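PDB 2FFG: ykuJ from Bacillus subtilis, which is of unknown function but forms a compact alpha-beta protein of the DUF1797 family, found as a two-chain assembly. Local coordinates for residues Q3-I7 and I74-Q79; A18-P24 and K40-Q46; E34-S38 and L50-K55. One frame throughout, in Å; residues are numbered along the deposited sequence.

Contact 1 of 3, residues Q3-I7 and I74-Q79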
loop_
_atom_site.group_PDB
_atom_site.type_symbol
_atom_site.label_atom_id
_atom_site.label_comp_id
_atom_site.label_asym_id
_atom_site.label_seq_id
_atom_site.Cartn_x
_atom_site.Cartn_y
_atom_site.Cartn_z
ATOM N N GLN A 3 -14.930 -4.179 -3.006
ATOM C CA GLN A 3 -13.630 -4.764 -3.278
ATOM C C GLN A 3 -13.011 -4.207 -4.554
ATOM O O GLN A 3 -11.820 -3.884 -4.588
ATOM C CB GLN A 3 -13.758 -6.284 -3.377
ATOM C CG GLN A 3 -12.418 -7.008 -3.388
ATOM C CD GLN A 3 -12.563 -8.505 -3.234
ATOM O OE1 GLN A 3 -11.573 -9.233 -3.170
ATOM N NE2 GLN A 3 -13.804 -8.974 -3.171
ATOM N N LEU A 4 -13.825 -4.083 -5.597
ATOM C CA LEU A 4 -13.352 -3.567 -6.876
ATOM C C LEU A 4 -12.796 -2.141 -6.715
ATOM O O LEU A 4 -11.709 -1.832 -7.205
ATOM C CB LEU A 4 -14.496 -3.608 -7.892
ATOM C CG LEU A 4 -14.205 -3.753 -9.390
ATOM C CD1 LEU A 4 -13.126 -4.813 -9.654
ATOM C CD2 LEU A 4 -15.506 -4.138 -10.098
HETATM N N MSE A 5 -13.546 -1.292 -6.014
HETATM C CA MSE A 5 -13.136 0.087 -5.748
HETATM C C MSE A 5 -11.736 0.067 -5.125
HETATM O O MSE A 5 -10.832 0.781 -5.565
HETATM C CB MSE A 5 -14.141 0.753 -4.783
HETATM C CG MSE A 5 -13.766 2.167 -4.283
HETATM SE SE MSE A 5 -15.065 3.012 -3.029
HETATM C CE MSE A 5 -14.402 2.286 -1.345
ATOM N N GLY A 6 -11.569 -0.786 -4.117
ATOM C CA GLY A 6 -10.301 -0.899 -3.423
ATOM C C GLY A 6 -9.124 -1.343 -4.265
ATOM O O GLY A 6 -7.989 -0.961 -3.982
ATOM N N ILE A 7 -9.382 -2.151 -5.289
ATOM C CA ILE A 7 -8.320 -2.639 -6.174
ATOM C C ILE A 7 -7.861 -1.551 -7.141
ATOM O O ILE A 7 -6.681 -1.446 -7.472
ATOM C CB ILE A 7 -8.802 -3.831 -7.030
ATOM C CG1 ILE A 7 -9.125 -5.027 -6.134
ATOM C CG2 ILE A 7 -7.755 -4.167 -8.097
ATOM C CD1 ILE A 7 -8.032 -5.569 -5.217
ATOM N N ILE A 74 -7.979 -8.994 -11.869
ATOM C CA ILE A 74 -7.546 -9.266 -10.506
ATOM C C ILE A 74 -8.749 -9.658 -9.656
ATOM O O ILE A 74 -8.710 -10.642 -8.918
ATOM C CB ILE A 74 -6.857 -8.054 -9.868
ATOM C CG1 ILE A 74 -5.572 -7.720 -10.631
ATOM C CG2 ILE A 74 -6.500 -8.371 -8.420
ATOM C CD1 ILE A 74 -5.391 -8.161 -12.094
ATOM N N PHE A 75 -9.821 -8.887 -9.777
ATOM C CA PHE A 75 -11.042 -9.144 -9.026
ATOM C C PHE A 75 -11.554 -10.570 -9.246
ATOM O O PHE A 75 -11.737 -11.332 -8.297
ATOM C CB PHE A 75 -12.125 -8.138 -9.430
ATOM C CG PHE A 75 -13.446 -8.360 -8.747
ATOM C CD1 PHE A 75 -13.660 -7.902 -7.448
ATOM C CD2 PHE A 75 -14.461 -9.068 -9.383
ATOM C CE1 PHE A 75 -14.869 -8.147 -6.788
ATOM C CE2 PHE A 75 -15.673 -9.321 -8.733
ATOM C CZ PHE A 75 -15.873 -8.856 -7.431
ATOM N N GLU A 76 -11.777 -10.932 -10.505
ATOM C CA GLU A 76 -12.282 -12.261 -10.812
ATOM C C GLU A 76 -11.340 -13.351 -10.302
ATOM O O GLU A 76 -11.768 -14.426 -9.889
ATOM C CB GLU A 76 -12.510 -12.391 -12.325
ATOM C CG GLU A 76 -13.461 -11.329 -12.877
ATOM C CD GLU A 76 -13.896 -11.585 -14.317
ATOM O OE1 GLU A 76 -13.133 -12.211 -15.077
ATOM O OE2 GLU A 76 -15.000 -11.143 -14.704
ATOM N N LEU A 77 -10.054 -13.048 -10.323
ATOM C CA LEU A 77 -9.033 -13.984 -9.875
ATOM C C LEU A 77 -9.125 -14.181 -8.359
ATOM O O LEU A 77 -8.988 -15.292 -7.849
ATOM C CB LEU A 77 -7.666 -13.428 -10.262
ATOM C CG LEU A 77 -6.570 -14.335 -10.798
ATOM C CD1 LEU A 77 -7.123 -15.334 -11.831
ATOM C CD2 LEU A 77 -5.506 -13.433 -11.412
ATOM N N LEU A 78 -9.366 -13.093 -7.643
ATOM C CA LEU A 78 -9.485 -13.165 -6.198
ATOM C C LEU A 78 -10.824 -13.773 -5.820
ATOM O O LEU A 78 -10.953 -14.365 -4.755
ATOM C CB LEU A 78 -9.369 -11.771 -5.587
ATOM C CG LEU A 78 -8.037 -11.059 -5.829
ATOM C CD1 LEU A 78 -8.142 -9.628 -5.372
ATOM C CD2 LEU A 78 -6.923 -11.773 -5.093
ATOM N N GLN A 79 -11.820 -13.628 -6.694
ATOM C CA GLN A 79 -13.145 -14.165 -6.415
ATOM C C GLN A 79 -13.103 -15.670 -6.400
ATOM O O GLN A 79 -13.708 -16.297 -5.529
ATOM C CB GLN A 79 -14.179 -13.698 -7.444
ATOM C CG GLN A 79 -14.447 -12.214 -7.422
ATOM C CD GLN A 79 -14.732 -11.690 -6.029
ATOM O OE1 GLN A 79 -15.739 -12.042 -5.413
ATOM N NE2 GLN A 79 -13.839 -10.840 -5.523
#
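The two helices that lie on one face of the antiparallel sheet come together here, with L4 and I7 near the start of helix 3-21 meeting F75, I74 and L78 in the last turns of helix 67-79. The two short segments run at 128° to each other, closer to antiparallel than parallel, and their axes stay 10.5 Å apart, so side chains do all the joining.

L4 and F75 make the tightest apolar touch. The two side chains cross at about a right angle, and the CD1 methyl of L4 sits 3.5 Å from CB of F75, with CG of F75 its next neighbour, so that it meets the ring obliquely. F75 has its ring anti to the backbone N (chi1 178°), which turns it toward helix 3-21, beside L4 and Q3. There CE1 of F75 also comes 4.0 Å from CB of Q3.

Deeper in, I7 and L78 reach for each other tip to tip, CD1 of I7 lying 4.1 Å from CD1 of L78, while CG2 of I7 comes 4.4 Å from CB of I74. This is the layer where the helix pair closes onto the sheet of the alpha-beta fold: I7 and I74 both rest on F29 of strand 25-31, and L78 packs on V31 and I36.

Toward the outside, the extended chain of Q3 and the bent chain of Q79 approach from opposite directions, their amide planes 71° apart. NE2 of Q79 lies 3.1 Å above the plane of the F75 ring, offset toward its rim. One helical turn links the same two residues, Q79 N donating to F75 O at 2.8 Å.

Contact 2 of 3, residues A18-P24 and K40-Q46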
loop_
_atom_site.group_PDB
_atom_site.type_symbol
_atom_site.label_atom_id
_atom_site.label_comp_id
_atom_site.label_asym_id
_atom_site.label_seq_id
_atom_site.Cartn_x
_atom_site.Cartn_y
_atom_site.Cartn_z
ATOM N N ALA A 18 5.001 4.936 -9.179
ATOM C CA ALA A 18 5.985 4.505 -10.158
ATOM C C ALA A 18 6.480 5.649 -11.045
ATOM O O ALA A 18 7.649 5.680 -11.434
ATOM C CB ALA A 18 5.401 3.408 -11.017
ATOM N N GLU A 19 5.594 6.582 -11.375
ATOM C CA GLU A 19 5.973 7.703 -12.223
ATOM C C GLU A 19 6.948 8.623 -11.492
ATOM O O GLU A 19 7.934 9.084 -12.068
ATOM C CB GLU A 19 4.723 8.477 -12.659
ATOM C CG GLU A 19 3.761 7.657 -13.527
ATOM C CD GLU A 19 4.215 7.513 -14.975
ATOM O OE1 GLU A 19 5.421 7.643 -15.251
ATOM O OE2 GLU A 19 3.358 7.255 -15.845
ATOM N N ALA A 20 6.672 8.863 -10.217
ATOM C CA ALA A 20 7.513 9.716 -9.385
ATOM C C ALA A 20 8.889 9.100 -9.120
ATOM O O ALA A 20 9.914 9.776 -9.218
ATOM C CB ALA A 20 6.809 10.003 -8.062
ATOM N N ALA A 21 8.911 7.820 -8.778
ATOM C CA ALA A 21 10.162 7.131 -8.504
ATOM C C ALA A 21 10.903 6.889 -9.812
ATOM O O ALA A 21 12.070 6.493 -9.820
ATOM C CB ALA A 21 9.881 5.801 -7.810
ATOM N N ASN A 22 10.210 7.142 -10.916
ATOM C CA ASN A 22 10.766 6.936 -12.242
ATOM C C ASN A 22 11.355 5.544 -12.400
ATOM O O ASN A 22 12.436 5.376 -12.962
ATOM C CB ASN A 22 11.821 7.995 -12.559
ATOM C CG ASN A 22 11.298 9.070 -13.500
ATOM O OD1 ASN A 22 11.003 8.802 -14.665
ATOM N ND2 ASN A 22 11.167 10.288 -12.993
ATOM N N GLU A 23 10.629 4.548 -11.901
ATOM C CA GLU A 23 11.054 3.157 -12.002
ATOM C C GLU A 23 9.882 2.212 -11.752
ATOM O O GLU A 23 8.968 2.528 -10.989
ATOM C CB GLU A 23 12.182 2.854 -11.008
ATOM C CG GLU A 23 11.736 2.617 -9.580
ATOM C CD GLU A 23 12.856 2.072 -8.709
ATOM O OE1 GLU A 23 13.796 2.830 -8.394
ATOM O OE2 GLU A 23 12.800 0.878 -8.349
ATOM N N PRO A 24 9.896 1.038 -12.401
ATOM C CA PRO A 24 8.833 0.042 -12.249
ATOM C C PRO A 24 8.541 -0.217 -10.782
ATOM O O PRO A 24 9.446 -0.195 -9.948
ATOM C CB PRO A 24 9.414 -1.188 -12.927
ATOM C CG PRO A 24 10.279 -0.610 -13.987
ATOM C CD PRO A 24 10.969 0.526 -13.271
ATOM N N LYS A 40 2.770 -5.271 -11.694
ATOM C CA LYS A 40 3.893 -4.366 -11.853
ATOM C C LYS A 40 3.518 -3.313 -12.893
ATOM O O LYS A 40 2.968 -3.631 -13.956
ATOM C CB LYS A 40 5.123 -5.149 -12.300
ATOM C CG LYS A 40 6.416 -4.372 -12.273
ATOM C CD LYS A 40 7.601 -5.314 -12.465
ATOM C CE LYS A 40 8.926 -4.585 -12.311
ATOM N NZ LYS A 40 10.085 -5.510 -12.438
ATOM N N TYR A 41 3.782 -2.054 -12.573
ATOM C CA TYR A 41 3.474 -0.972 -13.492
ATOM C C TYR A 41 4.722 -0.468 -14.186
ATOM O O TYR A 41 5.670 -0.041 -13.524
ATOM C CB TYR A 41 2.813 0.197 -12.759
ATOM C CG TYR A 41 2.482 1.343 -13.684
ATOM C CD1 TYR A 41 1.453 1.226 -14.616
ATOM C CD2 TYR A 41 3.206 2.532 -13.650
ATOM C CE1 TYR A 41 1.144 2.262 -15.494
ATOM C CE2 TYR A 41 2.908 3.587 -14.529
ATOM C CZ TYR A 41 1.873 3.441 -15.448
ATOM O OH TYR A 41 1.555 4.468 -16.309
ATOM N N PHE A 42 4.727 -0.524 -15.516
ATOM C CA PHE A 42 5.864 -0.037 -16.291
ATOM C C PHE A 42 5.482 1.286 -16.937
ATOM O O PHE A 42 4.586 1.326 -17.773
ATOM C CB PHE A 42 6.250 -1.031 -17.387
ATOM C CG PHE A 42 6.709 -2.359 -16.870
ATOM C CD1 PHE A 42 5.793 -3.316 -16.449
ATOM C CD2 PHE A 42 8.063 -2.651 -16.787
ATOM C CE1 PHE A 42 6.224 -4.546 -15.952
ATOM C CE2 PHE A 42 8.504 -3.878 -16.291
ATOM C CZ PHE A 42 7.584 -4.824 -15.874
ATOM N N GLU A 43 6.148 2.371 -16.549
ATOM C CA GLU A 43 5.847 3.677 -17.137
ATOM C C GLU A 43 6.570 3.814 -18.467
ATOM O O GLU A 43 6.833 4.919 -18.938
ATOM C CB GLU A 43 6.263 4.808 -16.203
ATOM C CG GLU A 43 7.753 4.978 -16.058
ATOM C CD GLU A 43 8.142 5.249 -14.627
ATOM O OE1 GLU A 43 7.922 4.358 -13.778
ATOM O OE2 GLU A 43 8.659 6.348 -14.352
ATOM N N LYS A 44 6.890 2.662 -19.052
ATOM C CA LYS A 44 7.550 2.567 -20.347
ATOM C C LYS A 44 6.380 2.510 -21.319
ATOM O O LYS A 44 6.446 1.942 -22.412
ATOM C CB LYS A 44 8.383 1.289 -20.415
ATOM C CG LYS A 44 9.457 1.203 -19.338
ATOM C CD LYS A 44 8.866 0.894 -17.970
ATOM C CE LYS A 44 9.895 1.009 -16.858
ATOM N NZ LYS A 44 10.220 2.427 -16.568
ATOM N N ASN A 45 5.306 3.124 -20.849
ATOM C CA ASN A 45 4.019 3.250 -21.506
ATOM C C ASN A 45 3.198 3.507 -20.252
ATOM O O ASN A 45 3.693 4.118 -19.303
ATOM C CB ASN A 45 3.577 1.935 -22.156
ATOM C CG ASN A 45 2.411 2.122 -23.132
ATOM O OD1 ASN A 45 2.608 2.252 -24.347
ATOM N ND2 ASN A 45 1.191 2.145 -22.599
ATOM N N GLN A 46 1.968 3.027 -20.227
ATOM C CA GLN A 46 1.122 3.207 -19.058
ATOM C C GLN A 46 0.505 1.836 -18.826
ATOM O O GLN A 46 -0.689 1.720 -18.548
ATOM C CB GLN A 46 0.034 4.242 -19.360
ATOM C CG GLN A 46 0.552 5.507 -20.052
ATOM C CD GLN A 46 1.198 6.489 -19.089
ATOM O OE1 GLN A 46 0.507 7.162 -18.325
ATOM N NE2 GLN A 46 2.525 6.571 -19.118
#
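E19 and Y41 cross obliquely where helix 3-21 ends in a Schellman motif beside the far end of strand 34-42 and the turn that follows it. N22, with positive phi, is its C-prime residue; E23 N bonds to A18 O at 3.2 Å and N22 N weakly to E19 O.

The Y41 ring presents its edge to the helix. The methyl CB of A18 lies in the ring plane, 3.5 Å from CD2 of Y41, and the E19 carboxylate stands farther along the same edge, its plane turned 69° from the ring. A bend at chi2 of E19 (-77°) curls the acid round so that OE2 receives two weak hydrogen bonds, one from Y41 OH at 3.4 Å and one from NE2 of Q46, whose side chain crosses at about a right angle. An alanine here removes that shared acceptor, and would probably leave Y41 OH without this partner and Q46 NE2 with its weak bond to N45 O.

E43 slides past E19 in the opposite direction. Its CG lies between backbone N and carbonyl carbon (chi1 70°), and a bend at chi2 brings OE1 2.7 Å from A18 O; the acid may carry a proton, though E43 is poorly ordered. Beyond the helix end, CG of P24 touches CE of K44 at 3.3 Å. Alongside, CA of P24 points its hydrogen at the carbonyl O of Y41, 3.4 Å away.

Contact 3 of 3, residues E34-S38 and L50-K55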
loop_
_atom_site.group_PDB
_atom_site.type_symbol
_atom_site.label_atom_id
_atom_site.label_comp_id
_atom_site.label_asym_id
_atom_site.label_seq_id
_atom_site.Cartn_x
_atom_site.Cartn_y
_atom_site.Cartn_z
ATOM N N GLU A 34 -2.464 -15.477 1.640
ATOM C CA GLU A 34 -1.768 -16.108 0.523
ATOM C C GLU A 34 -1.711 -15.239 -0.739
ATOM O O GLU A 34 -2.725 -14.717 -1.197
ATOM C CB GLU A 34 -2.441 -17.443 0.197
ATOM C CG GLU A 34 -1.838 -18.187 -0.973
ATOM C CD GLU A 34 -2.662 -19.398 -1.364
ATOM O OE1 GLU A 34 -3.906 -19.270 -1.417
ATOM O OE2 GLU A 34 -2.070 -20.469 -1.625
ATOM N N LYS A 35 -0.517 -15.103 -1.302
ATOM C CA LYS A 35 -0.330 -14.315 -2.513
ATOM C C LYS A 35 -1.020 -14.983 -3.699
ATOM O O LYS A 35 -0.659 -16.086 -4.089
ATOM C CB LYS A 35 1.162 -14.152 -2.824
ATOM C CG LYS A 35 1.935 -13.306 -1.825
ATOM C CD LYS A 35 3.430 -13.473 -2.034
ATOM C CE LYS A 35 4.241 -12.495 -1.191
ATOM N NZ LYS A 35 3.999 -12.660 0.268
ATOM N N ILE A 36 -2.011 -14.303 -4.267
ATOM C CA ILE A 36 -2.730 -14.823 -5.416
ATOM C C ILE A 36 -2.084 -14.291 -6.685
ATOM O O ILE A 36 -1.908 -15.031 -7.652
ATOM C CB ILE A 36 -4.206 -14.399 -5.404
ATOM C CG1 ILE A 36 -4.880 -14.917 -4.137
ATOM C CG2 ILE A 36 -4.911 -14.935 -6.638
ATOM C CD1 ILE A 36 -4.917 -16.457 -3.915
ATOM N N CYS A 37 -1.734 -13.006 -6.669
ATOM C CA CYS A 37 -1.100 -12.363 -7.813
ATOM C C CYS A 37 -0.368 -11.057 -7.454
ATOM O O CYS A 37 -0.546 -10.491 -6.378
ATOM C CB CYS A 37 -2.150 -12.076 -8.899
ATOM S SG CYS A 37 -3.405 -10.841 -8.439
ATOM N N SER A 38 0.484 -10.598 -8.361
ATOM C CA SER A 38 1.192 -9.349 -8.162
ATOM C C SER A 38 1.080 -8.548 -9.457
ATOM O O SER A 38 0.965 -9.114 -10.549
ATOM C CB SER A 38 2.654 -9.600 -7.826
ATOM O OG SER A 38 3.322 -10.213 -8.907
ATOM N N LEU A 50 0.446 -8.281 -15.083
ATOM C CA LEU A 50 -0.110 -9.118 -14.038
ATOM C C LEU A 50 0.533 -10.506 -14.034
ATOM O O LEU A 50 0.599 -11.180 -15.059
ATOM C CB LEU A 50 -1.614 -9.249 -14.230
ATOM C CG LEU A 50 -2.370 -10.082 -13.194
ATOM C CD1 LEU A 50 -2.554 -9.292 -11.907
ATOM C CD2 LEU A 50 -3.721 -10.470 -13.761
ATOM N N THR A 51 1.015 -10.910 -12.867
ATOM C CA THR A 51 1.637 -12.211 -12.680
ATOM C C THR A 51 0.712 -13.047 -11.796
ATOM O O THR A 51 0.368 -12.643 -10.684
ATOM C CB THR A 51 3.019 -12.048 -12.025
ATOM O OG1 THR A 51 3.868 -11.309 -12.913
ATOM C CG2 THR A 51 3.648 -13.394 -11.746
ATOM N N VAL A 52 0.297 -14.202 -12.316
ATOM C CA VAL A 52 -0.616 -15.105 -11.618
ATOM C C VAL A 52 0.136 -16.332 -11.108
ATOM O O VAL A 52 0.676 -17.116 -11.891
ATOM C CB VAL A 52 -1.739 -15.586 -12.565
ATOM C CG1 VAL A 52 -2.781 -16.382 -11.782
ATOM C CG2 VAL A 52 -2.361 -14.396 -13.282
ATOM N N PHE A 53 0.147 -16.518 -9.796
ATOM C CA PHE A 53 0.877 -17.641 -9.220
ATOM C C PHE A 53 0.149 -18.982 -9.282
ATOM O O PHE A 53 -1.083 -19.053 -9.289
ATOM C CB PHE A 53 1.259 -17.314 -7.767
ATOM C CG PHE A 53 2.058 -16.041 -7.628
ATOM C CD1 PHE A 53 3.335 -15.943 -8.175
ATOM C CD2 PHE A 53 1.508 -14.919 -7.003
ATOM C CE1 PHE A 53 4.054 -14.745 -8.107
ATOM C CE2 PHE A 53 2.216 -13.715 -6.928
ATOM C CZ PHE A 53 3.490 -13.626 -7.482
ATOM N N GLN A 54 0.940 -20.041 -9.363
ATOM C CA GLN A 54 0.424 -21.401 -9.375
ATOM C C GLN A 54 1.482 -22.255 -8.677
ATOM O O GLN A 54 2.646 -22.244 -9.074
ATOM C CB GLN A 54 0.198 -21.905 -10.808
ATOM C CG GLN A 54 -0.317 -23.342 -10.861
ATOM C CD GLN A 54 -0.539 -23.867 -12.278
ATOM O OE1 GLN A 54 0.362 -23.826 -13.122
ATOM N NE2 GLN A 54 -1.741 -24.382 -12.535
ATOM N N LYS A 55 1.081 -22.971 -7.633
ATOM C CA LYS A 55 2.005 -23.815 -6.882
ATOM C C LYS A 55 2.845 -24.796 -7.712
ATOM O O LYS A 55 2.338 -25.488 -8.601
ATOM C CB LYS A 55 1.243 -24.598 -5.819
ATOM C CG LYS A 55 0.715 -23.771 -4.667
ATOM C CD LYS A 55 0.144 -24.688 -3.595
ATOM C CE LYS A 55 -0.333 -23.922 -2.388
ATOM N NZ LYS A 55 -0.901 -24.843 -1.369
HETATM O O HOH W 1 -2.952 -17.715 -8.199
#
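The carbonyl oxygen of I36 is held twice: F53 N donates to it across the strands in a weak but fairly straight bond (3.3 Å, 161°), and a water donates to it at 2.9 Å. The first of these bonds joins the two strands of the beta hairpin 34-42/47-54. I36 and C37 together face F29 on the other neighbouring strand, a classic beta bulge.

Across the hairpin the pairing is antiparallel. C37 faces V52 as a non-hydrogen-bonded pair, and S38 with T51, one residue on, is the hydrogen-bonded one. In it T51 N points almost straight at S38 O (2.9 Å, 176°), nearly in line with the carbonyl bond, while S38 N returns a bond to T51 O from within the carbonyl plane.

The ring of F53 lies obliquely along the backbone of the opposite strand: CD2 is 3.5 Å from I36 O, CE2 is 3.7 Å from C37 CA, and CZ ends 3.7 Å from S38 OG. On this face, which S38 and T51 share, Y28 and P59 also touch the ring. K35 reaches Y28 in a cation-pi contact, and its NZ makes a weak hydrogen bond to A20 O of the second subunit.

The other face, with C37 and V52, meets helix 67-79. SG of C37 sits between its own backbone N and carbonyl carbon (chi1 66°), and that setting brings it 3.9 Å from CD1 of L50.

Starting at the N terminus, helix 3-21 opens with contact 1 and ends with contact 2, so this one helix serves two contacts about 22 Å apart between centres, on opposite sides of the chain's centre. Contact 1 closes the largest loop, bringing the C-terminal helix back to the first turns, and the other two fall within it. Contacts 2 and 3 cross: segment 34-38 lies between the halves of contact 2, while 50-55 comes after both. They share strand 34-42, contact 2 tying its far end to the first helix and contact 3 pairing its start with strand 47-54. Contacts 1 and 3 touch directly, as I74, L77 and L78 pack on the sheet at L50, V52, I36 and C37.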